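PDB 6LKY: putative isocitrate dehydrogenase, NAD-dependent, which probably catalyses the NAD-dependent oxidative decarboxylation of isocitrate to 2-oxoglutarate, a reaction that in this family uses a divalent metal ion such as magnesium. Local coordinates for residues I281-A285 with I300-V304; A303-V307 with A332-V337. The protein carries 1 engineered substitution. One frame throughout, in Å; residues are numbered along the deposited sequence. Where two conformers were deposited one is given.

Overall arrangement
Following the chain from its N terminus, these contacts arise late, after the strands of the large mixed sheet have been laid down. Helix 278-290 turns back through a short connection into helix 294-310, and contact 1 closes that helical hairpin, its segments 15 residues apart. The same helix then runs on, and after a 15-residue connection the C-terminal helix 326-337 returns to it in contact 2. The two loops follow one another and overlap at A303 and V304, which belong to both contacts. Helix 294-310 is therefore the middle member of the group. I281 CD1 meets I333 CD1 at 3.7 Å, so the outer helices also touch, and helix 13-26 packs against all three.

Contact 1: residues I281-A285 with I300-V304; sequences IMAGA and IERAV
M282, I300 and I281 bury the most surface where these two helical segments meet. Both are regular α-helix, running nearly antiparallel at 154° with axes 9.8 Å apart at their closest. The register is set by A285 and I300, whose CA atoms lie 6.1 Å apart. I300, with chi1 m and chi2 t, points its CA-CB bond at the facing helix. Its CG2 sits 3.5 Å from CG2 of I281 and 4.0 Å from CB of A285, residues one turn apart on helix 278-290. I281, also m,t, reaches one turn further along the partner: its CG2 lies 3.6 Å from CG2 of V304, which is in the t rotamer. M282 leaves its helix sideways but curls back in an mmm conformation, which brings CE to 3.8 Å from CD of E301, while SD stays a looser 4.5 Å from V304 CG2. E301 is extended, and its OE2 forms a salt bridge with R305 NE along its own helix. No hydrogen bond joins the segments; the contact is apolar, apart from the methionine lying against the carboxylate. Helix 13-26 supplies V23 to both I281 and I300, and I333 from helix 326-337 also packs on I281. This is an antiparallel helical hairpin, helix 278-290 with helix 294-310, packed within the α/β fold of the isocitrate/isopropylmalate dehydrogenase family.

Contact 2: residues A303-V307 with A332-V337; sequences AVREV and AIVERV
The one salt bridge across this pair joins E306 OE1 to R336 NH1 at 3.3 Å; its hydrogen bond is weak, with an N-H...O angle of 124°. R336 gets there by folding over, chi1 m, chi2 -94° and chi3 p, and its CG lies 3.5 Å from V307 CG2. Beneath the charges, two α-helical segments cross at 122° with axes 8.5 Å apart at closest, and the CA atoms of A303 and R336 come within 4.9 Å. A303 permits this approach: its CB is 3.3 Å from V337 N, 3.6 Å from R336 CB and 3.5 Å from V337 CG2. One turn on, V307 (chi1 t) sets CG2 4.0 Å from A332 CB and 3.9 Å from I333 CG1. V304 CG2 meets I333 CG2 at 3.9 Å, towards I281 of helix 278-290. A small alanine and branched aliphatic residues thus provide most of the buried contact, and with one weakly hydrogen-bonded ion pair at its margin the contact is mainly apolar.

Contact 1: residues I281-A285 with I300-V304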
# COMPACT_ATOMS: atom_id res chain seq x y z
N ILE A 281 21.08 12.20 5.17
CA ILE A 281 21.65 13.48 4.74
C ILE A 281 20.55 14.41 4.23
O ILE A 281 20.53 15.60 4.56
CB ILE A 281 22.76 13.21 3.70
CG1 ILE A 281 23.97 12.58 4.40
CG2 ILE A 281 23.20 14.48 3.03
CD1 ILE A 281 24.80 11.66 3.53
N MET A 282 19.58 13.87 3.47
CA MET A 282 18.44 14.67 3.01
C MET A 282 17.56 15.12 4.17
O MET A 282 17.01 16.22 4.15
CB MET A 282 17.60 13.88 2.00
CG MET A 282 18.27 13.60 0.65
SD MET A 282 18.80 15.11 -0.22
CE MET A 282 17.20 15.75 -0.75
N ALA A 283 17.43 14.27 5.20
CA ALA A 283 16.74 14.72 6.41
C ALA A 283 17.45 15.92 7.02
O ALA A 283 16.81 16.88 7.46
CB ALA A 283 16.65 13.57 7.43
N GLY A 284 18.79 15.88 7.03
CA GLY A 284 19.56 17.04 7.45
C GLY A 284 19.27 18.27 6.60
O GLY A 284 19.15 19.38 7.12
N ALA A 285 19.20 18.10 5.28
CA ALA A 285 18.84 19.22 4.41
C ALA A 285 17.49 19.81 4.81
O ALA A 285 17.35 21.04 4.94
CB ALA A 285 18.84 18.80 2.94
N ILE A 300 23.67 21.00 0.32
CA ILE A 300 23.65 19.58 0.65
C ILE A 300 22.95 18.79 -0.46
O ILE A 300 23.45 17.76 -0.94
CB ILE A 300 22.98 19.35 2.01
CG1 ILE A 300 23.87 19.82 3.15
CG2 ILE A 300 22.65 17.86 2.21
CD1 ILE A 300 23.19 19.75 4.51
N GLU A 301 21.78 19.28 -0.89
CA GLU A 301 21.01 18.52 -1.87
C GLU A 301 21.74 18.44 -3.21
O GLU A 301 21.78 17.37 -3.84
CB GLU A 301 19.62 19.14 -2.04
CG GLU A 301 18.75 18.42 -3.06
CD GLU A 301 17.29 18.84 -3.00
OE1 GLU A 301 16.95 19.70 -2.16
OE2 GLU A 301 16.50 18.31 -3.81
N ARG A 302 22.33 19.56 -3.65
CA ARG A 302 23.12 19.57 -4.87
C ARG A 302 24.28 18.59 -4.79
O ARG A 302 24.56 17.86 -5.75
CB ARG A 302 23.63 21.00 -5.13
CG ARG A 302 24.26 21.21 -6.50
CD ARG A 302 24.60 22.67 -6.77
NE ARG A 302 23.65 23.60 -6.16
CZ ARG A 302 24.00 24.59 -5.34
NH1 ARG A 302 25.28 24.77 -5.02
NH2 ARG A 302 23.07 25.39 -4.83
N ALA A 303 24.98 18.57 -3.65
CA ALA A 303 26.12 17.66 -3.49
C ALA A 303 25.68 16.20 -3.57
O ALA A 303 26.34 15.37 -4.22
CB ALA A 303 26.82 17.95 -2.16
N VAL A 304 24.57 15.86 -2.90
CA VAL A 304 24.05 14.49 -2.97
C VAL A 304 23.72 14.12 -4.41
O VAL A 304 24.07 13.03 -4.90
CB VAL A 304 22.81 14.34 -2.07
CG1 VAL A 304 22.12 13.00 -2.37
CG2 VAL A 304 23.19 14.46 -0.61

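Contact 2: residues A303-V307 with A332-V337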
# COMPACT_ATOMS: atom_id res chain seq x y z
N ALA A 303 24.98 18.57 -3.65
CA ALA A 303 26.12 17.66 -3.49
C ALA A 303 25.68 16.20 -3.57
O ALA A 303 26.34 15.37 -4.22
CB ALA A 303 26.82 17.95 -2.16
N VAL A 304 24.57 15.86 -2.90
CA VAL A 304 24.05 14.49 -2.97
C VAL A 304 23.72 14.12 -4.41
O VAL A 304 24.07 13.03 -4.90
CB VAL A 304 22.81 14.34 -2.07
CG1 VAL A 304 22.12 13.00 -2.37
CG2 VAL A 304 23.19 14.46 -0.61
N ARG A 305 23.01 15.01 -5.11
CA ARG A 305 22.62 14.71 -6.48
C ARG A 305 23.85 14.53 -7.37
O ARG A 305 23.89 13.62 -8.20
CB ARG A 305 21.70 15.81 -7.00
CG ARG A 305 20.34 15.73 -6.34
CD ARG A 305 19.42 16.87 -6.72
NE ARG A 305 18.10 16.68 -6.13
CZ ARG A 305 17.17 15.86 -6.61
NH1 ARG A 305 17.38 15.16 -7.72
NH2 ARG A 305 16.00 15.75 -5.99
N GLU A 306 24.87 15.38 -7.21
CA GLU A 306 26.08 15.24 -8.01
C GLU A 306 26.76 13.90 -7.75
O GLU A 306 27.19 13.22 -8.69
CB GLU A 306 27.04 16.40 -7.71
CG GLU A 306 26.66 17.72 -8.39
CD GLU A 306 27.30 18.93 -7.73
OE1 GLU A 306 28.08 18.76 -6.78
OE2 GLU A 306 27.00 20.07 -8.17
N VAL A 307 26.84 13.49 -6.48
CA VAL A 307 27.52 12.23 -6.18
C VAL A 307 26.74 11.04 -6.75
O VAL A 307 27.33 10.09 -7.27
CB VAL A 307 27.74 12.09 -4.66
CG1 VAL A 307 28.21 10.67 -4.32
CG2 VAL A 307 28.74 13.12 -4.18
N ALA A 332 32.53 11.61 -0.20
CA ALA A 332 32.24 12.17 -1.52
C ALA A 332 31.25 13.33 -1.42
O ALA A 332 31.44 14.40 -2.03
CB ALA A 332 31.70 11.10 -2.47
N ILE A 333 30.20 13.14 -0.62
CA ILE A 333 29.22 14.21 -0.48
C ILE A 333 29.83 15.40 0.24
O ILE A 333 29.54 16.54 -0.11
CB ILE A 333 27.95 13.69 0.23
CG1 ILE A 333 27.25 12.64 -0.63
CG2 ILE A 333 26.95 14.84 0.46
CD1 ILE A 333 26.23 11.80 0.13
N VAL A 334 30.67 15.17 1.26
CA VAL A 334 31.32 16.28 1.97
C VAL A 334 32.17 17.09 1.00
O VAL A 334 32.08 18.33 0.93
CB VAL A 334 32.16 15.73 3.14
CG1 VAL A 334 33.19 16.74 3.61
CG2 VAL A 334 31.25 15.30 4.31
N GLU A 335 32.95 16.39 0.18
CA GLU A 335 33.82 17.06 -0.77
C GLU A 335 33.01 17.89 -1.77
O GLU A 335 33.42 19.01 -2.12
CB GLU A 335 34.67 16.01 -1.50
CG GLU A 335 35.77 15.38 -0.62
CD GLU A 335 36.33 14.08 -1.19
OE1 GLU A 335 37.10 13.40 -0.47
OE2 GLU A 335 36.01 13.75 -2.36
N ARG A 336 31.86 17.36 -2.23
CA ARG A 336 31.00 18.10 -3.16
C ARG A 336 30.29 19.27 -2.49
O ARG A 336 30.18 20.35 -3.09
CB ARG A 336 29.97 17.17 -3.78
CG ARG A 336 30.55 16.11 -4.65
CD ARG A 336 30.58 16.55 -6.10
NE ARG A 336 31.80 17.27 -6.43
CZ ARG A 336 31.95 18.03 -7.50
NH1 ARG A 336 30.95 18.19 -8.36
NH2 ARG A 336 33.11 18.64 -7.72
N VAL A 337 29.83 19.09 -1.25
CA VAL A 337 29.21 20.19 -0.51
C VAL A 337 30.18 21.33 -0.51
O VAL A 337 29.81 22.52 -0.43
CB VAL A 337 28.90 19.79 0.95
CG1 VAL A 337 28.70 21.04 1.84
CG2 VAL A 337 27.69 18.90 1.05